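Local structure of dihydrodipicolinate synthase (Bacillus clausii KSM-K16, 3E96) at residues Y143-I149 with A169-R175; M111-P115 with Y128-I133; L154-A158 with V179-I183. The protein probably catalyses the synthesis of 4-hydroxy-tetrahydrodipicolinate, as a lyase with a TIM-barrel fold. One frame throughout, in Å; residues are numbered along the deposited sequence.

Contact 1: residues Y143-I149 with A169-R175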
loop_
_atom_site.group_PDB
_atom_site.type_symbol
_atom_site.label_atom_id
_atom_site.label_comp_id
_atom_site.label_asym_id
_atom_site.label_seq_id
_atom_site.Cartn_x
_atom_site.Cartn_y
_atom_site.Cartn_z
ATOM N N TYR B 143 -3.369 -6.405 11.761
ATOM C CA TYR B 143 -2.844 -5.062 11.980
ATOM C C TYR B 143 -3.943 -4.139 11.460
ATOM O O TYR B 143 -4.161 -4.030 10.254
ATOM C CB TYR B 143 -1.550 -4.840 11.187
ATOM C CG TYR B 143 -0.740 -3.670 11.706
ATOM C CD1 TYR B 143 0.092 -3.812 12.820
ATOM C CD2 TYR B 143 -0.836 -2.412 11.115
ATOM C CE1 TYR B 143 0.810 -2.728 13.332
ATOM C CE2 TYR B 143 -0.125 -1.322 11.617
ATOM C CZ TYR B 143 0.694 -1.486 12.725
ATOM O OH TYR B 143 1.392 -0.410 13.228
ATOM N N PHE B 144 -4.630 -3.482 12.387
ATOM C CA PHE B 144 -5.767 -2.611 12.087
ATOM C C PHE B 144 -5.327 -1.149 12.211
ATOM O O PHE B 144 -5.141 -0.652 13.321
ATOM C CB PHE B 144 -6.867 -2.928 13.104
ATOM C CG PHE B 144 -8.245 -2.536 12.670
ATOM C CD1 PHE B 144 -8.925 -3.282 11.714
ATOM C CD2 PHE B 144 -8.874 -1.436 13.239
ATOM C CE1 PHE B 144 -10.218 -2.938 11.330
ATOM C CE2 PHE B 144 -10.164 -1.079 12.865
ATOM C CZ PHE B 144 -10.840 -1.836 11.904
ATOM N N LYS B 145 -5.183 -0.457 11.081
ATOM C CA LYS B 145 -4.704 0.921 11.124
ATOM C C LYS B 145 -5.418 1.986 10.300
ATOM O O LYS B 145 -4.971 3.132 10.280
ATOM C CB LYS B 145 -3.223 0.950 10.746
ATOM C CG LYS B 145 -2.956 0.655 9.278
ATOM C CD LYS B 145 -1.491 0.907 8.959
ATOM C CE LYS B 145 -1.211 0.843 7.476
ATOM N NZ LYS B 145 0.211 1.217 7.198
ATOM N N ASP B 146 -6.505 1.637 9.623
ATOM C CA ASP B 146 -7.231 2.616 8.811
ATOM C C ASP B 146 -8.432 3.197 9.575
ATOM O O ASP B 146 -9.427 2.512 9.802
ATOM C CB ASP B 146 -7.714 1.968 7.505
ATOM C CG ASP B 146 -8.310 2.975 6.543
ATOM O OD1 ASP B 146 -8.543 4.130 6.955
ATOM O OD2 ASP B 146 -8.553 2.611 5.374
ATOM N N PRO B 147 -8.354 4.476 9.971
ATOM C CA PRO B 147 -9.461 5.095 10.707
ATOM C C PRO B 147 -10.776 5.127 9.943
ATOM O O PRO B 147 -11.842 5.253 10.544
ATOM C CB PRO B 147 -8.938 6.499 11.004
ATOM C CG PRO B 147 -8.064 6.777 9.820
ATOM C CD PRO B 147 -7.316 5.472 9.651
ATOM N N GLU B 148 -10.698 5.012 8.620
ATOM C CA GLU B 148 -11.889 5.041 7.778
ATOM C C GLU B 148 -12.680 3.741 7.844
ATOM O O GLU B 148 -13.807 3.671 7.348
ATOM C CB GLU B 148 -11.498 5.322 6.325
ATOM C CG GLU B 148 -10.948 6.718 6.086
ATOM C CD GLU B 148 -11.979 7.794 6.351
ATOM O OE1 GLU B 148 -13.064 7.738 5.736
ATOM O OE2 GLU B 148 -11.706 8.698 7.170
ATOM N N ILE B 149 -12.086 2.713 8.442
ATOM C CA ILE B 149 -12.748 1.420 8.567
ATOM C C ILE B 149 -13.270 1.236 9.992
ATOM O O ILE B 149 -12.519 1.326 10.959
ATOM C CB ILE B 149 -11.781 0.262 8.209
ATOM C CG1 ILE B 149 -11.312 0.402 6.754
ATOM C CG2 ILE B 149 -12.472 -1.085 8.423
ATOM C CD1 ILE B 149 -12.430 0.315 5.720
ATOM N N ALA B 169 -3.710 -0.048 15.538
ATOM C CA ALA B 169 -2.798 1.020 15.155
ATOM C C ALA B 169 -3.445 2.342 14.768
ATOM O O ALA B 169 -2.890 3.104 13.973
ATOM C CB ALA B 169 -1.891 0.526 14.030
ATOM N N ILE B 170 -4.629 2.599 15.314
ATOM C CA ILE B 170 -5.329 3.852 15.078
ATOM C C ILE B 170 -5.164 4.568 16.413
ATOM O O ILE B 170 -5.647 4.091 17.441
ATOM C CB ILE B 170 -6.825 3.626 14.793
ATOM C CG1 ILE B 170 -6.984 2.750 13.546
ATOM C CG2 ILE B 170 -7.527 4.966 14.598
ATOM C CD1 ILE B 170 -8.426 2.399 13.215
ATOM N N ASN B 171 -4.464 5.698 16.406
ATOM C CA ASN B 171 -4.225 6.425 17.647
ATOM C C ASN B 171 -5.405 7.271 18.083
ATOM O O ASN B 171 -5.305 8.486 18.246
ATOM C CB ASN B 171 -2.956 7.272 17.521
ATOM C CG ASN B 171 -1.709 6.412 17.398
ATOM O OD1 ASN B 171 -1.600 5.367 18.050
ATOM N ND2 ASN B 171 -0.761 6.843 16.568
ATOM N N ASP B 172 -6.525 6.590 18.280
ATOM C CA ASP B 172 -7.765 7.211 18.709
ATOM C C ASP B 172 -8.107 6.459 19.991
ATOM O O ASP B 172 -8.677 5.369 19.940
ATOM C CB ASP B 172 -8.839 6.979 17.645
ATOM C CG ASP B 172 -10.120 7.728 17.937
ATOM O OD1 ASP B 172 -10.520 7.779 19.114
ATOM O OD2 ASP B 172 -10.732 8.254 16.985
ATOM N N LEU B 173 -7.733 7.025 21.137
ATOM C CA LEU B 173 -7.965 6.361 22.415
ATOM C C LEU B 173 -9.426 6.031 22.732
ATOM O O LEU B 173 -9.717 4.927 23.194
ATOM C CB LEU B 173 -7.320 7.164 23.553
ATOM C CG LEU B 173 -5.791 7.020 23.681
ATOM C CD1 LEU B 173 -5.429 5.581 24.008
ATOM C CD2 LEU B 173 -5.110 7.442 22.397
ATOM N N PRO B 174 -10.361 6.973 22.510
ATOM C CA PRO B 174 -11.757 6.627 22.811
ATOM C C PRO B 174 -12.210 5.435 21.970
ATOM O O PRO B 174 -12.917 4.556 22.462
ATOM C CB PRO B 174 -12.516 7.909 22.465
ATOM C CG PRO B 174 -11.516 8.974 22.824
ATOM C CD PRO B 174 -10.233 8.413 22.219
ATOM N N ARG B 175 -11.799 5.398 20.702
ATOM C CA ARG B 175 -12.167 4.280 19.835
ATOM C C ARG B 175 -11.581 2.978 20.360
ATOM O O ARG B 175 -12.273 1.962 20.447
ATOM C CB ARG B 175 -11.661 4.488 18.405
ATOM C CG ARG B 175 -12.564 5.315 17.522
ATOM C CD ARG B 175 -12.021 5.370 16.094
ATOM N NE ARG B 175 -12.142 4.098 15.375
ATOM C CZ ARG B 175 -11.987 3.979 14.057
ATOM N NH1 ARG B 175 -11.699 5.050 13.328
ATOM N NH2 ARG B 175 -12.151 2.805 13.460
#

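Contact 2: residues M111-P115 with Y128-I133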
loop_
_atom_site.group_PDB
_atom_site.type_symbol
_atom_site.label_atom_id
_atom_site.label_comp_id
_atom_site.label_asym_id
_atom_site.label_seq_id
_atom_site.Cartn_x
_atom_site.Cartn_y
_atom_site.Cartn_z
ATOM N N MET B 111 0.888 -12.485 11.210
ATOM C CA MET B 111 0.293 -11.173 11.440
ATOM C C MET B 111 -0.147 -10.719 10.057
ATOM O O MET B 111 0.673 -10.573 9.147
ATOM C CB MET B 111 1.294 -10.154 11.999
ATOM C CG MET B 111 0.704 -8.721 12.088
ATOM S SD MET B 111 1.903 -7.412 12.448
ATOM C CE MET B 111 2.785 -7.336 10.896
ATOM N N ILE B 112 -1.443 -10.515 9.885
ATOM C CA ILE B 112 -1.940 -10.077 8.596
ATOM C C ILE B 112 -1.893 -8.557 8.545
ATOM O O ILE B 112 -2.586 -7.879 9.310
ATOM C CB ILE B 112 -3.392 -10.538 8.358
ATOM C CG1 ILE B 112 -3.523 -12.037 8.652
ATOM C CG2 ILE B 112 -3.787 -10.264 6.911
ATOM C CD1 ILE B 112 -4.956 -12.552 8.554
ATOM N N HIS B 113 -1.057 -8.030 7.656
ATOM C CA HIS B 113 -0.932 -6.588 7.484
ATOM C C HIS B 113 -2.266 -6.030 7.033
ATOM O O HIS B 113 -3.116 -6.762 6.531
ATOM C CB HIS B 113 0.103 -6.258 6.404
ATOM C CG HIS B 113 1.519 -6.348 6.872
ATOM N ND1 HIS B 113 2.115 -5.363 7.628
ATOM C CD2 HIS B 113 2.453 -7.314 6.706
ATOM C CE1 HIS B 113 3.357 -5.719 7.910
ATOM N NE2 HIS B 113 3.586 -6.900 7.362
ATOM N N MET B 114 -2.450 -4.728 7.221
ATOM C CA MET B 114 -3.667 -4.079 6.767
ATOM C C MET B 114 -3.535 -4.140 5.248
ATOM O O MET B 114 -2.460 -3.881 4.710
ATOM C CB MET B 114 -3.689 -2.617 7.230
ATOM C CG MET B 114 -4.986 -1.870 6.926
ATOM S SD MET B 114 -6.360 -2.384 8.002
ATOM C CE MET B 114 -7.846 -1.755 6.998
ATOM N N PRO B 115 -4.612 -4.502 4.533
ATOM C CA PRO B 115 -4.484 -4.557 3.072
ATOM C C PRO B 115 -4.058 -3.197 2.508
ATOM O O PRO B 115 -4.495 -2.156 2.999
ATOM C CB PRO B 115 -5.885 -4.984 2.618
ATOM C CG PRO B 115 -6.787 -4.494 3.736
ATOM C CD PRO B 115 -5.980 -4.833 4.963
ATOM N N TYR B 128 -11.808 -9.823 3.905
ATOM C CA TYR B 128 -10.388 -9.996 3.617
ATOM C C TYR B 128 -9.699 -10.774 4.734
ATOM O O TYR B 128 -9.084 -11.813 4.493
ATOM C CB TYR B 128 -9.706 -8.634 3.452
ATOM C CG TYR B 128 -8.221 -8.735 3.186
ATOM C CD1 TYR B 128 -7.738 -9.106 1.933
ATOM C CD2 TYR B 128 -7.297 -8.493 4.202
ATOM C CE1 TYR B 128 -6.367 -9.236 1.695
ATOM C CE2 TYR B 128 -5.931 -8.619 3.980
ATOM C CZ TYR B 128 -5.472 -8.991 2.727
ATOM O OH TYR B 128 -4.119 -9.123 2.517
ATOM N N PHE B 129 -9.804 -10.270 5.959
ATOM C CA PHE B 129 -9.179 -10.929 7.098
ATOM C C PHE B 129 -9.801 -12.296 7.377
ATOM O O PHE B 129 -9.091 -13.277 7.609
ATOM C CB PHE B 129 -9.285 -10.050 8.346
ATOM C CG PHE B 129 -8.384 -8.839 8.316
ATOM C CD1 PHE B 129 -7.012 -8.983 8.117
ATOM C CD2 PHE B 129 -8.903 -7.565 8.516
ATOM C CE1 PHE B 129 -6.162 -7.868 8.123
ATOM C CE2 PHE B 129 -8.067 -6.444 8.524
ATOM C CZ PHE B 129 -6.692 -6.602 8.327
ATOM N N ARG B 130 -11.127 -12.358 7.357
ATOM C CA ARG B 130 -11.811 -13.618 7.622
ATOM C C ARG B 130 -11.379 -14.723 6.666
ATOM O O ARG B 130 -11.052 -15.824 7.102
ATOM C CB ARG B 130 -13.323 -13.438 7.522
ATOM C CG ARG B 130 -14.104 -14.708 7.826
ATOM C CD ARG B 130 -15.463 -14.642 7.163
ATOM N NE ARG B 130 -15.316 -14.441 5.724
ATOM C CZ ARG B 130 -16.312 -14.112 4.910
ATOM N NH1 ARG B 130 -17.536 -13.947 5.395
ATOM N NH2 ARG B 130 -16.082 -13.937 3.616
ATOM N N ASP B 131 -11.376 -14.432 5.367
ATOM C CA ASP B 131 -10.998 -15.429 4.367
ATOM C C ASP B 131 -9.604 -15.997 4.597
ATOM O O ASP B 131 -9.390 -17.205 4.483
ATOM C CB ASP B 131 -11.070 -14.842 2.954
ATOM C CG ASP B 131 -12.494 -14.578 2.499
ATOM O OD1 ASP B 131 -13.438 -15.071 3.151
ATOM O OD2 ASP B 131 -12.664 -13.882 1.474
ATOM N N ILE B 132 -8.654 -15.126 4.913
ATOM C CA ILE B 132 -7.281 -15.557 5.152
ATOM C C ILE B 132 -7.158 -16.400 6.419
ATOM O O ILE B 132 -6.499 -17.442 6.420
ATOM C CB ILE B 132 -6.339 -14.337 5.255
ATOM C CG1 ILE B 132 -6.287 -13.623 3.900
ATOM C CG2 ILE B 132 -4.946 -14.780 5.710
ATOM C CD1 ILE B 132 -5.619 -12.259 3.940
ATOM N N ILE B 133 -7.789 -15.951 7.498
ATOM C CA ILE B 133 -7.729 -16.683 8.759
ATOM C C ILE B 133 -8.370 -18.066 8.630
ATOM O O ILE B 133 -7.809 -19.060 9.090
ATOM C CB ILE B 133 -8.428 -15.892 9.890
ATOM C CG1 ILE B 133 -7.647 -14.602 10.165
ATOM C CG2 ILE B 133 -8.511 -16.737 11.160
ATOM C CD1 ILE B 133 -8.313 -13.685 11.162
HETATM O O HOH W 1 -2.572 -7.455 4.001
#

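Contact 3: residues L154-A158 with V179-I183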
loop_
_atom_site.group_PDB
_atom_site.type_symbol
_atom_site.label_atom_id
_atom_site.label_comp_id
_atom_site.label_asym_id
_atom_site.label_seq_id
_atom_site.Cartn_x
_atom_site.Cartn_y
_atom_site.Cartn_z
ATOM N N LEU B 154 -13.577 -5.506 13.747
ATOM C CA LEU B 154 -12.889 -6.282 14.775
ATOM C C LEU B 154 -13.892 -7.051 15.631
ATOM O O LEU B 154 -13.651 -8.198 16.010
ATOM C CB LEU B 154 -12.045 -5.363 15.665
ATOM C CG LEU B 154 -10.876 -4.651 14.970
ATOM C CD1 LEU B 154 -10.170 -3.730 15.965
ATOM C CD2 LEU B 154 -9.900 -5.685 14.420
ATOM N N VAL B 155 -15.012 -6.410 15.939
ATOM C CA VAL B 155 -16.049 -7.056 16.735
ATOM C C VAL B 155 -16.547 -8.295 16.000
ATOM O O VAL B 155 -16.782 -9.337 16.610
ATOM C CB VAL B 155 -17.240 -6.106 16.977
ATOM C CG1 VAL B 155 -18.334 -6.825 17.768
ATOM C CG2 VAL B 155 -16.771 -4.871 17.732
ATOM N N ASP B 156 -16.695 -8.187 14.684
ATOM C CA ASP B 156 -17.184 -9.313 13.897
ATOM C C ASP B 156 -16.160 -10.421 13.666
ATOM O O ASP B 156 -16.533 -11.579 13.462
ATOM C CB ASP B 156 -17.745 -8.821 12.559
ATOM C CG ASP B 156 -18.992 -7.977 12.733
ATOM O OD1 ASP B 156 -19.660 -8.132 13.773
ATOM O OD2 ASP B 156 -19.310 -7.172 11.837
ATOM N N LEU B 157 -14.877 -10.076 13.704
ATOM C CA LEU B 157 -13.821 -11.067 13.510
ATOM C C LEU B 157 -13.476 -11.799 14.802
ATOM O O LEU B 157 -13.024 -12.943 14.770
ATOM C CB LEU B 157 -12.548 -10.400 12.979
ATOM C CG LEU B 157 -12.480 -9.927 11.529
ATOM C CD1 LEU B 157 -11.187 -9.134 11.319
ATOM C CD2 LEU B 157 -12.526 -11.121 10.596
ATOM N N ALA B 158 -13.699 -11.134 15.932
ATOM C CA ALA B 158 -13.372 -11.687 17.246
ATOM C C ALA B 158 -13.733 -13.153 17.494
ATOM O O ALA B 158 -12.935 -13.893 18.063
ATOM C CB ALA B 158 -13.984 -10.819 18.339
ATOM N N VAL B 179 -13.696 -0.389 21.644
ATOM C CA VAL B 179 -13.680 -1.685 20.973
ATOM C C VAL B 179 -13.201 -2.787 21.918
ATOM O O VAL B 179 -13.694 -3.912 21.863
ATOM C CB VAL B 179 -12.823 -1.667 19.672
ATOM C CG1 VAL B 179 -11.337 -1.566 20.001
ATOM C CG2 VAL B 179 -13.124 -2.925 18.852
ATOM N N VAL B 180 -12.255 -2.466 22.794
ATOM C CA VAL B 180 -11.767 -3.444 23.762
ATOM C C VAL B 180 -12.941 -3.897 24.633
ATOM O O VAL B 180 -13.057 -5.068 24.992
ATOM C CB VAL B 180 -10.687 -2.830 24.687
ATOM C CG1 VAL B 180 -10.473 -3.714 25.918
ATOM C CG2 VAL B 180 -9.380 -2.679 23.919
ATOM N N ARG B 181 -13.817 -2.955 24.957
ATOM C CA ARG B 181 -14.966 -3.244 25.802
ATOM C C ARG B 181 -16.217 -3.675 25.038
ATOM O O ARG B 181 -17.281 -3.855 25.632
ATOM C CB ARG B 181 -15.246 -2.021 26.680
ATOM C CG ARG B 181 -14.078 -1.727 27.620
ATOM C CD ARG B 181 -14.167 -0.390 28.336
ATOM N NE ARG B 181 -13.123 -0.302 29.353
ATOM C CZ ARG B 181 -11.821 -0.203 29.094
ATOM N NH1 ARG B 181 -11.387 -0.162 27.838
ATOM N NH2 ARG B 181 -10.950 -0.181 30.093
ATOM N N SER B 182 -16.085 -3.861 23.728
ATOM C CA SER B 182 -17.215 -4.276 22.895
ATOM C C SER B 182 -17.129 -5.750 22.515
ATOM O O SER B 182 -18.030 -6.288 21.872
ATOM C CB SER B 182 -17.275 -3.431 21.618
ATOM O OG SER B 182 -17.476 -2.060 21.919
ATOM N N ILE B 183 -16.039 -6.397 22.909
ATOM C CA ILE B 183 -15.838 -7.806 22.605
ATOM C C ILE B 183 -15.793 -8.588 23.917
ATOM O O ILE B 183 -15.010 -8.273 24.810
ATOM C CB ILE B 183 -14.524 -7.998 21.811
ATOM C CG1 ILE B 183 -14.645 -7.275 20.462
ATOM C CG2 ILE B 183 -14.224 -9.480 21.630
ATOM C CD1 ILE B 183 -13.363 -7.205 19.657
#

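Contact 1: residues Y143-I149 with A169-R175
Arg175 reaches Pro147 and Ile149 through a bend at its third side-chain torsion (chi3 71°), while its chi2 stays extended. The bend lays the guanidinium beside the turn that runs from Asp146 to Ile149. Phe144 carries CG opposite its own backbone N (chi1 -158°), and this swings its ring toward Ile170 and the arginine.

Two nitrogens of Arg175 then hold two carbonyls. NH1 donates to Pro147 O at 2.8 Å, in the carbonyl plane and on a lone pair. NH2 donates to Ile149 O at 2.9 Å. This second bond is more bent, 137° at the hydrogen, and its donor is tilted from the carbonyl plane. Both oxygens lie near the guanidinium plane, so the pair fixes the rotation of the group. NE forms a salt bridge with Asp151, so a third nitrogen of the group is also held.

Ile170 packs between Phe144 and the arginine. Its CD1 sits over one guanidinium face, toward the rim. The same methyl is 3.9 Å from Phe144 CD2 and 3.6 Å from Asp146 O. The type I turn is braced from within by an Asx turn, in which Asp146 OD1 accepts from Glu148 N. On the other segment Asp172 is the N-cap of helix 173-180, and its OD1 accepts from Arg175 N.

The backbones are joined by Ala169 N donating to Phe144 O at 2.7 Å. Ala169 CB lies 3.5 Å from Tyr143 CE2 and 3.6 Å from Lys145 CB. Tyr143, the predicted proton donor/acceptor, bonds through OH to Gly194 O.

The contact lies where strands 140-144 and 163-168, neighbours in the barrel, run out into their loops. Helix 152-157 packs on Phe144 through Val153 and Leu154, and Lys145 meets Pro118 of the second subunit.

Contact 2: residues M111-P115 with Y128-I133
Ile112 meets the helix with both of its branches. CG2 lies in the plane of the Phe129 ring, at its edge, 3.6 Å from Phe129 CE1. CD1 reaches Ile132 CG2 at 3.6 Å and Ile133 CG1 at 3.7 Å. With CG1 anti to the carbonyl carbon (chi1 -50°), the two branches part toward different helix residues.

Pro115 CB stands over one face of the Tyr128 ring, 4.0 Å from the centroid, in a CH-pi contact. Ile132 CD1 covers the opposite face, so the ring is sandwiched. Pro115 CD also touches Phe129 CZ at 3.9 Å. Met114 SD lies at the Phe129 ring edge, 5.5 Å from the centroid, a Met-aromatic contact. An alanine in place of Phe129 would probably open a gap beside Ile112 CG2 and Pro115 CD and leave the Met114 sulfur without its aromatic partner.

Further out, one water donates to His113 O and to Tyr128 OH, each at 2.7 Å. Tyr128 OH also bonds to Tyr90 O, and His113 NE2 to Cys53 O. Val142 backs Phe129, Ile88 backs Ile112 and Ile132, and Pro281 of the second subunit packs on Pro115.

Strand 109-112 and helix 122-136 belong to one beta-alpha-beta unit of the barrel. No direct hydrogen bond joins the two segments. Their hold is apolar and aromatic, and the bridging water gives two polar atoms among these groups a partner.

Contact 3: residues L154-A158 with V179-I183
Ile183 packs against Ala158 and Val155 in a contact made by apolar side chains. Its CG2 comes to 3.6 Å from Ala158 CB, the closest approach between the segments. Its CD1 reaches the same alanine at 3.9 Å. The small alanine lets the isoleucine come in close. CG1 of Ile183 lies anti to its carbonyl carbon (chi1 -64°), and this carries CD1 in toward the backbone of the helix.

A second group of apolar contacts is centred on Val179. Its CG1 stands between the backbone N and the carbonyl carbon (chi1 71°), which leaves CG2 anti to the N and facing the other segment. That methyl is 4.2 Å from Leu154 CB and 4.3 Å from Val155 CG2. These distances are longer than the one at Ala158, and the packing is correspondingly lighter.

Other contacts pair a side chain with backbone or with a polar residue. Ile183 CD1 rests 3.8 Å from Leu154 O. This carbonyl also accepts from Ala158 N of its own segment. Val155 spans Ser182 with both methyls: CG2 is 4.2 Å from Ser182 CB, and CG1 lies near Ser182 O. The hydroxyl of Ser182 turns back to its own chain, where OG bonds to Lys178 O. Ser182 N donates to Val179 O where the helix gives way to the loop.

No hydrogen bond crosses between the segments. This is plain packing between two consecutive outer helices of the barrel, 152-157 and 173-180, near the ends of both. Trp191 of strand 190-193 touches Leu154, Val179 and Ile183. Leu154 also meets Val166 and Tyr168 of strand 163-168, while Leu157 packs on helix 122-136.

In the fold
The three contacts lie in consecutive beta-alpha units of one eight-stranded parallel barrel. Contacts 1 and 2 have centres about 16 Å apart and join on neighbouring strands: Tyr143 N is 3.0 Å from Ile112 O, a probable hydrogen bond. Met114 CE also packs on Asp146 CB. Contact 3 lies in the outer layer of helices, its centre about 13 Å from that of contact 1, and meets it where Leu154 CD2 touches Phe144 CD1. Leu157 joins it to Phe129 of contact 2. Contact 1 holds part of the predicted active site, Tyr143. Its side chain is about 4 Å from that of Lys167, the predicted Schiff-base lysine, and about 8 Å from that of Thr56, predicted to bind pyruvate.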